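Local coordinates for peptidase S8 and S53, subtilisin, kexin, sedolisin (PDB 4KG7), which is a subtilisin-like serine protease, the mycosin MycP3 of the mycobacterial ESX-3 type VII secretion system, and probably cleaves peptide bonds with a catalytic triad, at residues V175-L180 with V209-A214; L260-V265 with V281-P286. One frame throughout, in Å; residues are numbered along the deposited sequence.

Contact 1 of 2, residues V175-L180 with V209-A214; sequences VINISL and VIVAAA
Ile178 and Ile210 pack flank to flank on one face, with CD1 of Ile178 3.7 Å from CG2 of Ile210. In Ile178 CG1 stands anti to the carbonyl carbon (chi1 -51°), beside the backbone N, and the extended chain carries CD1 to that methyl. Val175 and Val211 meet on the other face, CG1 of the first 4.3 Å from CG2 of the second. Between these side-chain layers the parallel strands 175-178 and 209-213 are laced by four backbone hydrogen bonds. Ile176 N reaches Val209 O and Val211 N returns to Ile176 O, 2.8 Å and nearly straight at 175°; Ile178 N then bonds to Val211 O and Ala213 N to Ile178 O. At the C-terminal ends CB of Ala213, the last strand residue, comes 3.4 Å from Ser179 O, just beyond strand 175-178. One water donates to both Leu180 O and Ala213 O. Helix 318-335 packs over the Val175 and Val211 face. The Ser179 side chain lies about 4 Å from those of Asp73 and Ser319, both predicted charge-relay residues. The ladder thus gives way to a water-bridged carbonyl pair and a serine, Ser179, whose OG is hydrogen-bonded to Ser319 O, beside the probable catalytic site.

Contact 2 of 2, residues L260-V265 with V281-P286; sequences LSVGAV and VGIAAP
Strand 281-286 is the outermost strand at this end of the parallel subtilase sheet, and it pairs with 260-265 at a twisted 40°. Ser261 O takes Gly282 N at 2.9 Å and, weakly, Ile283 N, two successive amides on one carbonyl. From there the bonds alternate between the strands: Gly263 N to Ile283 O, Ala285 N to Gly263 O, and Val265 N to Ala285 O, this last donor standing 44° above the carbonyl plane. CG2 of Ile283 touches both Leu260 CD1 and Val262 CG2, at 3.8 Å each and in directions roughly at right angles. CG1 of Ile283 is anti to the backbone N (chi1 -161°), which puts CG2 between N and the carbonyl carbon. The Leu260 side chain crosses Ile283 obliquely and Val262 runs alongside. Leu348 of helix 341-350 touches both Leu260 and Ile283, and helix 318-335 packs on Val262. Gly263 has no side chain, and Ala284 CB rests against its carbonyl oxygen at 3.3 Å, 3.8 Å from Val265 CG1. Val281 CG1 comes within 3.9 Å of Gly263 N. Ser261 OG bonds to Ser253 OG. This is the last strand pair of the seven-stranded subtilisin-type alpha/beta sheet, joined without a helix and so not a beta-alpha-beta crossover.

Overall arrangement
Both contacts are pairs of parallel strands in one sheet, and they abut: strand 209-213 of contact 1 is next to strand 259-265 of contact 2. Ile210 O and Leu260 N, and Val262 O and Ala214 N, probably hydrogen-bond across that seam, where Val211 packs on Val262. Both are buried, but the centre of contact 1 lies about 4 Å, and that of contact 2 about 10 Å, from the centre of the chain. The strands of contact 1 cross at 15° and those of contact 2, at the sheet's end, at 40°; contact 2 mixes glycine and alanine with branched residues. Helix 318-335, whose range includes Ser319, packs against both; contact 1 alone has a side chain touching the probable triad.

Contact 1 of 2, residues V175-L180 with V209-A214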
loop_
_atom_site.group_PDB
_atom_site.type_symbol
_atom_site.label_atom_id
_atom_site.label_comp_id
_atom_site.label_asym_id
_atom_site.label_seq_id
_atom_site.Cartn_x
_atom_site.Cartn_y
_atom_site.Cartn_z
ATOM N N VAL A 175 7.353 6.028 -7.206
ATOM C CA VAL A 175 6.210 5.790 -6.329
ATOM C C VAL A 175 6.607 4.575 -5.526
ATOM O O VAL A 175 7.171 3.627 -6.094
ATOM C CB VAL A 175 4.907 5.505 -7.135
ATOM C CG1 VAL A 175 3.734 5.259 -6.208
ATOM C CG2 VAL A 175 4.604 6.652 -8.098
ATOM N N ILE A 176 6.354 4.597 -4.211
ATOM C CA ILE A 176 6.676 3.477 -3.337
ATOM C C ILE A 176 5.365 3.089 -2.643
ATOM O O ILE A 176 4.777 3.892 -1.901
ATOM C CB ILE A 176 7.733 3.888 -2.297
ATOM C CG1 ILE A 176 9.063 4.176 -2.987
ATOM C CG2 ILE A 176 7.918 2.773 -1.267
ATOM C CD1 ILE A 176 10.137 4.793 -2.096
ATOM N N ASN A 177 4.916 1.865 -2.886
ATOM C CA ASN A 177 3.655 1.343 -2.392
ATOM C C ASN A 177 3.863 0.434 -1.187
ATOM O O ASN A 177 4.623 -0.544 -1.267
ATOM C CB ASN A 177 2.931 0.575 -3.500
ATOM C CG ASN A 177 1.548 0.147 -3.073
ATOM O OD1 ASN A 177 0.575 0.877 -3.215
ATOM N ND2 ASN A 177 1.454 -1.028 -2.506
ATOM N N ILE A 178 3.167 0.752 -0.096
ATOM C CA ILE A 178 3.264 0.011 1.150
ATOM C C ILE A 178 1.845 -0.396 1.545
ATOM O O ILE A 178 1.153 0.295 2.290
ATOM C CB ILE A 178 3.964 0.834 2.253
ATOM C CG1 ILE A 178 5.298 1.413 1.769
ATOM C CG2 ILE A 178 4.146 0.023 3.528
ATOM C CD1 ILE A 178 5.923 2.454 2.671
ATOM N N SER A 179 1.409 -1.552 1.019
ATOM C CA SER A 179 0.057 -2.028 1.272
ATOM C C SER A 179 -0.105 -2.822 2.570
ATOM O O SER A 179 -1.247 -3.040 3.029
ATOM C CB SER A 179 -0.433 -2.854 0.092
ATOM O OG SER A 179 -0.785 -2.033 -0.999
ATOM N N LEU A 180 1.000 -3.281 3.139
ATOM C CA LEU A 180 0.994 -3.907 4.452
ATOM C C LEU A 180 0.934 -2.854 5.548
ATOM O O LEU A 180 1.434 -1.737 5.378
ATOM C CB LEU A 180 2.228 -4.789 4.625
ATOM C CG LEU A 180 2.427 -5.934 3.607
ATOM C CD1 LEU A 180 3.755 -6.658 3.817
ATOM C CD2 LEU A 180 1.224 -6.846 3.653
ATOM N N VAL A 209 6.882 9.537 -4.272
ATOM C CA VAL A 209 5.554 9.519 -3.688
ATOM C C VAL A 209 5.371 8.182 -2.958
ATOM O O VAL A 209 5.413 7.117 -3.576
ATOM C CB VAL A 209 4.464 9.658 -4.769
ATOM C CG1 VAL A 209 3.084 9.487 -4.150
ATOM C CG2 VAL A 209 4.564 11.018 -5.421
ATOM N N ILE A 210 5.152 8.256 -1.647
ATOM C CA ILE A 210 5.015 7.067 -0.827
ATOM C C ILE A 210 3.542 6.940 -0.457
ATOM O O ILE A 210 2.940 7.864 0.077
ATOM C CB ILE A 210 5.856 7.134 0.460
ATOM C CG1 ILE A 210 7.348 7.438 0.171
ATOM C CG2 ILE A 210 5.717 5.849 1.276
ATOM C CD1 ILE A 210 8.126 7.764 1.428
ATOM N N VAL A 211 2.990 5.801 -0.778
ATOM C CA VAL A 211 1.577 5.497 -0.581
ATOM C C VAL A 211 1.470 4.303 0.345
ATOM O O VAL A 211 2.099 3.276 0.102
ATOM C CB VAL A 211 0.891 5.156 -1.947
ATOM C CG1 VAL A 211 -0.585 4.860 -1.788
ATOM C CG2 VAL A 211 1.086 6.281 -2.938
ATOM N N ALA A 212 0.632 4.431 1.380
ATOM C CA ALA A 212 0.464 3.381 2.393
ATOM C C ALA A 212 -1.004 3.093 2.656
ATOM O O ALA A 212 -1.823 4.009 2.726
ATOM C CB ALA A 212 1.160 3.796 3.699
ATOM N N ALA A 213 -1.355 1.831 2.840
ATOM C CA ALA A 213 -2.686 1.471 3.274
ATOM C C ALA A 213 -2.971 1.998 4.674
ATOM O O ALA A 213 -2.115 1.915 5.546
ATOM C CB ALA A 213 -2.814 -0.051 3.274
ATOM N N ALA A 214 -4.183 2.518 4.925
ATOM C CA ALA A 214 -4.501 3.095 6.246
ATOM C C ALA A 214 -4.673 2.041 7.330
ATOM O O ALA A 214 -4.492 2.336 8.503
ATOM C CB ALA A 214 -5.767 3.924 6.152
HETATM O O HOH W 1 0.464 0.869 5.727
#

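Contact 2 of 2, residues L260-V265 with V281-P286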
loop_
_atom_site.group_PDB
_atom_site.type_symbol
_atom_site.label_atom_id
_atom_site.label_comp_id
_atom_site.label_asym_id
_atom_site.label_seq_id
_atom_site.Cartn_x
_atom_site.Cartn_y
_atom_site.Cartn_z
ATOM N N LEU A 260 1.265 9.201 1.961
ATOM C CA LEU A 260 -0.127 9.409 1.601
ATOM C C LEU A 260 -0.828 8.149 2.053
ATOM O O LEU A 260 -0.625 7.070 1.483
ATOM C CB LEU A 260 -0.309 9.608 0.092
ATOM C CG LEU A 260 -1.748 9.759 -0.418
ATOM C CD1 LEU A 260 -2.517 10.858 0.326
ATOM C CD2 LEU A 260 -1.668 10.028 -1.924
ATOM N N SER A 261 -1.647 8.302 3.099
ATOM C CA SER A 261 -2.384 7.201 3.713
ATOM C C SER A 261 -3.765 7.047 3.076
ATOM O O SER A 261 -4.520 8.015 2.972
ATOM C CB SER A 261 -2.482 7.436 5.226
ATOM O OG SER A 261 -3.330 6.475 5.859
ATOM N N VAL A 262 -4.064 5.813 2.655
ATOM C CA VAL A 262 -5.184 5.512 1.812
ATOM C C VAL A 262 -6.217 4.630 2.500
ATOM O O VAL A 262 -5.927 3.482 2.855
ATOM C CB VAL A 262 -4.710 4.787 0.540
ATOM C CG1 VAL A 262 -5.852 4.543 -0.420
ATOM C CG2 VAL A 262 -3.626 5.556 -0.155
ATOM N N GLY A 263 -7.424 5.181 2.666
ATOM C CA GLY A 263 -8.570 4.408 3.145
ATOM C C GLY A 263 -9.291 3.698 2.023
ATOM O O GLY A 263 -9.024 3.938 0.856
ATOM N N ALA A 264 -10.203 2.778 2.378
ATOM C CA ALA A 264 -10.975 1.972 1.423
ATOM C C ALA A 264 -12.402 2.509 1.294
ATOM O O ALA A 264 -13.016 2.911 2.278
ATOM C CB ALA A 264 -11.020 0.539 1.860
ATOM N N VAL A 265 -12.888 2.549 0.060
ATOM C CA VAL A 265 -14.294 2.808 -0.222
ATOM C C VAL A 265 -14.939 1.643 -0.939
ATOM O O VAL A 265 -14.273 0.819 -1.593
ATOM C CB VAL A 265 -14.514 4.115 -1.019
ATOM C CG1 VAL A 265 -14.195 5.342 -0.184
ATOM C CG2 VAL A 265 -13.721 4.090 -2.331
ATOM N N VAL A 281 -5.289 9.904 7.551
ATOM C CA VAL A 281 -5.869 9.411 6.279
ATOM C C VAL A 281 -6.043 10.588 5.322
ATOM O O VAL A 281 -6.634 11.616 5.681
ATOM C CB VAL A 281 -7.182 8.650 6.454
ATOM C CG1 VAL A 281 -7.678 8.171 5.096
ATOM C CG2 VAL A 281 -6.965 7.455 7.376
ATOM N N GLY A 282 -5.503 10.442 4.103
ATOM C CA GLY A 282 -5.465 11.524 3.122
ATOM C C GLY A 282 -6.329 11.366 1.880
ATOM O O GLY A 282 -6.688 12.349 1.224
ATOM N N ILE A 283 -6.705 10.135 1.562
ATOM C CA ILE A 283 -7.386 9.868 0.302
ATOM C C ILE A 283 -7.951 8.463 0.419
ATOM O O ILE A 283 -7.660 7.749 1.388
ATOM C CB ILE A 283 -6.384 10.002 -0.880
ATOM C CG1 ILE A 283 -7.090 10.206 -2.243
ATOM C CG2 ILE A 283 -5.438 8.838 -0.909
ATOM C CD1 ILE A 283 -6.142 10.682 -3.313
ATOM N N ALA A 284 -8.746 8.040 -0.555
ATOM C CA ALA A 284 -9.285 6.687 -0.562
ATOM C C ALA A 284 -9.350 6.122 -1.945
ATOM O O ALA A 284 -9.219 6.846 -2.929
ATOM C CB ALA A 284 -10.648 6.651 0.079
ATOM N N ALA A 285 -9.556 4.814 -2.026
ATOM C CA ALA A 285 -9.800 4.163 -3.331
ATOM C C ALA A 285 -10.568 2.846 -3.103
ATOM O O ALA A 285 -10.731 2.410 -1.974
ATOM C CB ALA A 285 -8.475 3.935 -4.069
ATOM N N PRO A 286 -11.062 2.233 -4.170
ATOM C CA PRO A 286 -11.826 0.992 -3.956
ATOM C C PRO A 286 -11.054 -0.089 -3.217
ATOM O O PRO A 286 -9.896 -0.356 -3.554
ATOM C CB PRO A 286 -12.194 0.565 -5.378
ATOM C CG PRO A 286 -12.257 1.891 -6.104
ATOM C CD PRO A 286 -11.044 2.599 -5.587
#